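PDB 4FX0: probable transcriptional repressor protein from Mycobacterium tuberculosis, which probably acts as a redox-responsive, MarR-type DNA-binding transcription factor that represses gene expression. Local coordinates for residues E57-R61 / I62-R66; S29-T32 / N33-S37. One frame throughout, in Å; residues are numbered along the deposited sequence.

From the N terminus, the chain runs through helix 7-26 and reaches contact 2 first, where residues 29-32 turn into the start of helix 33-45. Contact 1 comes later and closes the short turn between helix 55-62 and helix 66-78. The two are in series, neither nested nor crossed; contact 2 starts a helix, while contact 1 ends one and leads into the next. Their centres lie about 15 Å apart, yet they meet directly where Ile62 CG2 packs 3.8 Å from Ser37 CB. The first helix of the helix-turn-helix is thereby joined to helix 33-45, while helix 66-78 borders both contacts. Each also touches the second subunit, with Arg12 of that subunit at both places.

Contact 1. Residues E57-R61 / I62-R66; sequences ELAAR and IGVER
Ile62 and Ala59 carry this turn, Ile62 by packing back along the helix against Leu58 and Ala59 by receiving the chain that follows. The side chains of Leu58 and Ile62, one helical turn apart, lie side by side and point the same way, with Ile62 CD1 3.8 Å from Leu58 CG. In Ile62, CG1 beside the backbone N (chi1 -70°) and a turn at chi2 (84°) together bring CD1 against Leu58. The backbone of the pair is joined by a helical bond from Ile62 N to Leu58 O (3.1 Å). Ile62 also reaches Thr38 and Val41 of helix 33-45, and Arg12 of the second subunit packs against it.

The helix then ends in a Schellman motif. Val64 N donates to Ala59 O at 2.8 Å, a fairly straight bond (162°) that arrives somewhat tilted from the carbonyl plane. Gly63, at C-prime with positive phi, gives a weak bond from its N to Ala60 O (3.0 Å) and another weak one to Ala59 O, whose carbonyl therefore serves two successive amides. The chain doubles back over Ala59: Val64 CG2 comes within 4.1 Å of Ala59 CB, and Ala59 CB itself lies 3.8 Å from Arg66 N. Arg66 CG passes 4.3 Å from Ala59 CB. Leu69 on the next helix touches Leu58, Ala59 and Val64 together. Glu65 is the N-cap of helix 66-78, so the reversal leads within three residues from one helix end to the next start: the turn of the helix-turn-helix in a MarR-type DNA-binding domain.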
ATOM      1  N   GLU B  57     -14.573   9.019   1.100  1.00 56.55           N
ATOM      2  CA  GLU B  57     -13.830  10.234   1.416  1.00 60.80           C
ATOM      3  C   GLU B  57     -12.779   9.949   2.484  1.00 72.19           C
ATOM      4  O   GLU B  57     -11.696  10.537   2.482  1.00 67.22           O
ATOM      5  CB  GLU B  57     -14.784  11.332   1.891  1.00 67.71           C
ATOM      6  CG  GLU B  57     -14.112  12.663   2.193  1.00 83.96           C
ATOM      7  CD  GLU B  57     -13.591  13.353   0.946  1.00107.79           C
ATOM      8  OE1 GLU B  57     -14.036  12.997  -0.165  1.00112.67           O
ATOM      9  OE2 GLU B  57     -12.734  14.252   1.080  1.00111.43           O
ATOM     10  N   LEU B  58     -13.112   9.038   3.394  1.00 70.31           N
ATOM     11  CA  LEU B  58     -12.204   8.635   4.462  1.00 59.57           C
ATOM     12  C   LEU B  58     -11.191   7.606   3.970  1.00 73.28           C
ATOM     13  O   LEU B  58      -9.987   7.761   4.172  1.00 87.26           O
ATOM     14  CB  LEU B  58     -12.998   8.059   5.635  1.00 54.70           C
ATOM     15  CG  LEU B  58     -12.181   7.554   6.826  1.00 55.85           C
ATOM     16  CD1 LEU B  58     -11.369   8.687   7.430  1.00 60.04           C
ATOM     17  CD2 LEU B  58     -13.089   6.925   7.873  1.00 42.90           C
ATOM     18  N   ALA B  59     -11.689   6.552   3.327  1.00 71.18           N
ATOM     19  CA  ALA B  59     -10.836   5.486   2.811  1.00 59.68           C
ATOM     20  C   ALA B  59      -9.723   6.051   1.938  1.00 66.41           C
ATOM     21  O   ALA B  59      -8.574   5.612   2.016  1.00 67.38           O
ATOM     22  CB  ALA B  59     -11.664   4.476   2.030  1.00 50.33           C
ATOM     23  N   ALA B  60     -10.070   7.027   1.107  1.00 63.73           N
ATOM     24  CA  ALA B  60      -9.099   7.670   0.232  1.00 68.31           C
ATOM     25  C   ALA B  60      -8.024   8.402   1.035  1.00 72.68           C
ATOM     26  O   ALA B  60      -6.838   8.321   0.716  1.00 77.65           O
ATOM     27  CB  ALA B  60      -9.798   8.627  -0.722  1.00 62.58           C
ATOM     28  N   ARG B  61      -8.445   9.112   2.077  1.00 70.77           N
ATOM     29  CA  ARG B  61      -7.516   9.870   2.911  1.00 63.23           C
ATOM     30  C   ARG B  61      -6.462   8.979   3.563  1.00 68.80           C
ATOM     31  O   ARG B  61      -5.301   9.367   3.672  1.00 80.53           O
ATOM     32  CB  ARG B  61      -8.267  10.682   3.974  1.00 54.61           C
ATOM     33  CG  ARG B  61      -8.347  12.170   3.657  1.00 67.82           C
ATOM     34  CD  ARG B  61      -9.382  12.895   4.511  1.00 81.21           C
ATOM     35  NE  ARG B  61      -8.925  13.147   5.877  1.00 76.68           N
ATOM     36  CZ  ARG B  61      -8.123  14.148   6.223  1.00 76.07           C
ATOM     37  NH1 ARG B  61      -7.671  14.984   5.301  1.00 91.45           N
ATOM     38  NH2 ARG B  61      -7.764  14.310   7.488  1.00 59.18           N
ATOM     39  N   ILE B  62      -6.866   7.788   3.994  1.00 65.33           N
ATOM     40  CA  ILE B  62      -5.934   6.851   4.613  1.00 64.17           C
ATOM     41  C   ILE B  62      -5.211   6.014   3.552  1.00 62.09           C
ATOM     42  O   ILE B  62      -4.198   5.369   3.833  1.00 53.39           O
ATOM     43  CB  ILE B  62      -6.634   5.946   5.662  1.00 58.36           C
ATOM     44  CG1 ILE B  62      -7.032   6.762   6.893  1.00 60.86           C
ATOM     45  CG2 ILE B  62      -5.728   4.809   6.098  1.00 78.23           C
ATOM     46  CD1 ILE B  62      -8.347   7.487   6.759  1.00 71.96           C
ATOM     47  N   GLY B  63      -5.729   6.046   2.328  1.00 61.03           N
ATOM     48  CA  GLY B  63      -5.108   5.349   1.216  1.00 48.59           C
ATOM     49  C   GLY B  63      -5.492   3.883   1.141  1.00 54.29           C
ATOM     50  O   GLY B  63      -4.698   3.047   0.711  1.00 47.74           O
ATOM     51  N   VAL B  64      -6.714   3.574   1.563  1.00 52.24           N
ATOM     52  CA  VAL B  64      -7.215   2.205   1.529  1.00 55.03           C
ATOM     53  C   VAL B  64      -8.525   2.122   0.750  1.00 65.87           C
ATOM     54  O   VAL B  64      -9.041   3.136   0.279  1.00 66.13           O
ATOM     55  CB  VAL B  64      -7.443   1.654   2.951  1.00 53.65           C
ATOM     56  CG1 VAL B  64      -6.160   1.733   3.765  1.00 45.93           C
ATOM     57  CG2 VAL B  64      -8.566   2.413   3.642  1.00 59.50           C
ATOM     58  N   GLU B  65      -9.055   0.911   0.614  1.00 71.42           N
ATOM     59  CA  GLU B  65     -10.340   0.705  -0.049  1.00 80.91           C
ATOM     60  C   GLU B  65     -11.493   0.852   0.938  1.00 77.70           C
ATOM     61  O   GLU B  65     -11.323   0.637   2.138  1.00 90.03           O
ATOM     62  CB  GLU B  65     -10.393  -0.675  -0.706  1.00 92.88           C
ATOM     63  CG  GLU B  65      -9.442  -0.845  -1.874  1.00103.54           C
ATOM     64  CD  GLU B  65      -9.562  -2.206  -2.531  1.00122.57           C
ATOM     65  OE1 GLU B  65     -10.160  -3.114  -1.916  1.00118.25           O
ATOM     66  OE2 GLU B  65      -9.062  -2.364  -3.666  1.00138.31           O
ATOM     67  N   ARG B  66     -12.665   1.217   0.427  1.00 71.82           N
ATOM     68  CA  ARG B  66     -13.845   1.380   1.268  1.00 77.23           C
ATOM     69  C   ARG B  66     -14.111   0.135   2.106  1.00 85.32           C
ATOM     70  O   ARG B  66     -14.282   0.220   3.322  1.00 88.16           O
ATOM     71  CB  ARG B  66     -15.078   1.726   0.427  1.00 85.65           C
ATOM     72  CG  ARG B  66     -15.538   3.168   0.581  1.00 95.22           C
ATOM     73  CD  ARG B  66     -16.793   3.467  -0.230  1.00111.80           C
ATOM     74  NE  ARG B  66     -17.985   2.821   0.315  1.00128.89           N
ATOM     75  CZ  ARG B  66     -19.216   3.310   0.201  1.00130.34           C
ATOM     76  NH1 ARG B  66     -19.419   4.459  -0.431  1.00135.59           N
ATOM     77  NH2 ARG B  66     -20.245   2.658   0.725  1.00120.35           N
TER

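Contact 2. Residues S29-T32 / N33-S37; sequences SGLT and NTQFS
Thr32 and Gln35 cross obliquely at the start of helix 33-45, where Thr32 is the N-cap and the N3 side chain, Gln35, returns a bond to its amide, the side-chain-to-N-cap half of a capping box. Gln35 OE1 accepts from Thr32 N at 3.1 Å along a nearly straight N-H line (163°), but the donor stands above the plane of the amide carbonyl and not on a lone pair. CG of Gln35 lies beside its own backbone N (chi1 -72°) and the chain runs extended beyond it, which carries the amide back across the Thr32 side chain, its CD 3.8 Å from Thr32 CG2. The N-cap hydroxyl shares a hydrogen bond with Thr34 OG1 (3.2 Å), and the first turn is closed by Phe36 N to Thr32 O at 2.7 Å. Just ahead of the cap, Leu31 brings CD1 to 4.3 Å from Phe36 CB.

Farther out, Phe36 meets the ring of Trp112, and Ala108 of helix 99-119 touches both Leu31 and Phe36. Asn72, Val75 and Met76 of helix 66-78 pack on Gln35. Asn33 ND2 is bonded to Asp23 OD1 of helix 7-26, while Ser37 OG pairs with Arg12 NH2 of the second subunit. Asn33 O, one turn before Ser37, accepts two bonds, from Ser37 N (2.9 Å) and from Ser37 OG, which arrive from opposite faces of the carbonyl plane.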
ATOM      1  N   SER B  29       0.060  -0.646  21.633  1.00 60.70           N
ATOM      2  CA  SER B  29      -1.101   0.238  21.667  1.00 54.28           C
ATOM      3  C   SER B  29      -2.363  -0.473  21.191  1.00 61.57           C
ATOM      4  O   SER B  29      -3.458   0.084  21.250  1.00 70.68           O
ATOM      5  CB  SER B  29      -0.855   1.485  20.818  1.00 54.24           C
ATOM      6  OG  SER B  29      -0.789   1.155  19.441  1.00 53.75           O
ATOM      7  N   GLY B  30      -2.203  -1.703  20.714  1.00 69.59           N
ATOM      8  CA  GLY B  30      -3.325  -2.486  20.230  1.00 59.21           C
ATOM      9  C   GLY B  30      -3.922  -1.938  18.947  1.00 59.15           C
ATOM     10  O   GLY B  30      -5.113  -2.108  18.684  1.00 61.54           O
ATOM     11  N   LEU B  31      -3.092  -1.281  18.142  1.00 55.45           N
ATOM     12  CA  LEU B  31      -3.551  -0.686  16.892  1.00 50.12           C
ATOM     13  C   LEU B  31      -2.783  -1.213  15.686  1.00 52.50           C
ATOM     14  O   LEU B  31      -1.585  -1.478  15.769  1.00 56.45           O
ATOM     15  CB  LEU B  31      -3.412   0.836  16.942  1.00 39.37           C
ATOM     16  CG  LEU B  31      -4.220   1.567  18.013  1.00 50.24           C
ATOM     17  CD1 LEU B  31      -4.047   3.066  17.855  1.00 53.57           C
ATOM     18  CD2 LEU B  31      -5.685   1.180  17.923  1.00 48.22           C
ATOM     19  N   THR B  32      -3.483  -1.364  14.568  1.00 52.49           N
ATOM     20  CA  THR B  32      -2.830  -1.651  13.298  1.00 56.29           C
ATOM     21  C   THR B  32      -2.504  -0.323  12.627  1.00 52.82           C
ATOM     22  O   THR B  32      -3.103   0.704  12.954  1.00 56.85           O
ATOM     23  CB  THR B  32      -3.719  -2.502  12.374  1.00 60.27           C
ATOM     24  OG1 THR B  32      -4.857  -1.738  11.957  1.00 66.20           O
ATOM     25  CG2 THR B  32      -4.190  -3.754  13.097  1.00 44.40           C
ATOM     26  N   ASN B  33      -1.550  -0.334  11.700  1.00 47.83           N
ATOM     27  CA  ASN B  33      -1.133   0.899  11.041  1.00 53.07           C
ATOM     28  C   ASN B  33      -2.308   1.634  10.399  1.00 51.81           C
ATOM     29  O   ASN B  33      -2.410   2.858  10.494  1.00 47.53           O
ATOM     30  CB  ASN B  33      -0.023   0.635  10.015  1.00 62.99           C
ATOM     31  CG  ASN B  33      -0.506  -0.157   8.814  1.00 65.64           C
ATOM     32  OD1 ASN B  33      -0.932   0.414   7.811  1.00 66.21           O
ATOM     33  ND2 ASN B  33      -0.430  -1.480   8.908  1.00 67.09           N
ATOM     34  N   THR B  34      -3.201   0.883   9.762  1.00 53.03           N
ATOM     35  CA  THR B  34      -4.386   1.473   9.151  1.00 55.88           C
ATOM     36  C   THR B  34      -5.321   2.038  10.217  1.00 44.16           C
ATOM     37  O   THR B  34      -5.844   3.142  10.070  1.00 47.66           O
ATOM     38  CB  THR B  34      -5.151   0.454   8.289  1.00 62.11           C
ATOM     39  OG1 THR B  34      -5.659  -0.596   9.121  1.00 72.34           O
ATOM     40  CG2 THR B  34      -4.234  -0.141   7.229  1.00 38.58           C
ATOM     41  N   GLN B  35      -5.530   1.278  11.288  1.00 42.96           N
ATOM     42  CA  GLN B  35      -6.363   1.736  12.399  1.00 46.06           C
ATOM     43  C   GLN B  35      -5.787   3.012  13.002  1.00 55.45           C
ATOM     44  O   GLN B  35      -6.471   4.032  13.093  1.00 63.64           O
ATOM     45  CB  GLN B  35      -6.484   0.653  13.473  1.00 45.11           C
ATOM     46  CG  GLN B  35      -7.352  -0.529  13.075  1.00 36.61           C
ATOM     47  CD  GLN B  35      -7.223  -1.694  14.038  1.00 58.55           C
ATOM     48  OE1 GLN B  35      -6.563  -1.589  15.073  1.00 68.48           O
ATOM     49  NE2 GLN B  35      -7.848  -2.815  13.699  1.00 52.05           N
ATOM     50  N   PHE B  36      -4.525   2.945  13.413  1.00 54.98           N
ATOM     51  CA  PHE B  36      -3.817   4.119  13.903  1.00 48.27           C
ATOM     52  C   PHE B  36      -4.031   5.294  12.956  1.00 55.02           C
ATOM     53  O   PHE B  36      -4.352   6.402  13.387  1.00 58.36           O
ATOM     54  CB  PHE B  36      -2.322   3.821  14.041  1.00 47.26           C
ATOM     55  CG  PHE B  36      -1.467   5.050  14.172  1.00 48.70           C
ATOM     56  CD1 PHE B  36      -1.255   5.638  15.409  1.00 58.07           C
ATOM     57  CD2 PHE B  36      -0.872   5.615  13.057  1.00 50.09           C
ATOM     58  CE1 PHE B  36      -0.467   6.770  15.528  1.00 60.56           C
ATOM     59  CE2 PHE B  36      -0.083   6.747  13.171  1.00 52.65           C
ATOM     60  CZ  PHE B  36       0.120   7.324  14.407  1.00 47.98           C
ATOM     61  N   SER B  37      -3.860   5.039  11.663  1.00 50.36           N
ATOM     62  CA  SER B  37      -4.024   6.072  10.647  1.00 51.55           C
ATOM     63  C   SER B  37      -5.398   6.728  10.729  1.00 47.07           C
ATOM     64  O   SER B  37      -5.504   7.946  10.862  1.00 43.88           O
ATOM     65  CB  SER B  37      -3.807   5.492   9.248  1.00 35.10           C
ATOM     66  OG  SER B  37      -2.504   4.951   9.116  1.00 59.66           O
TER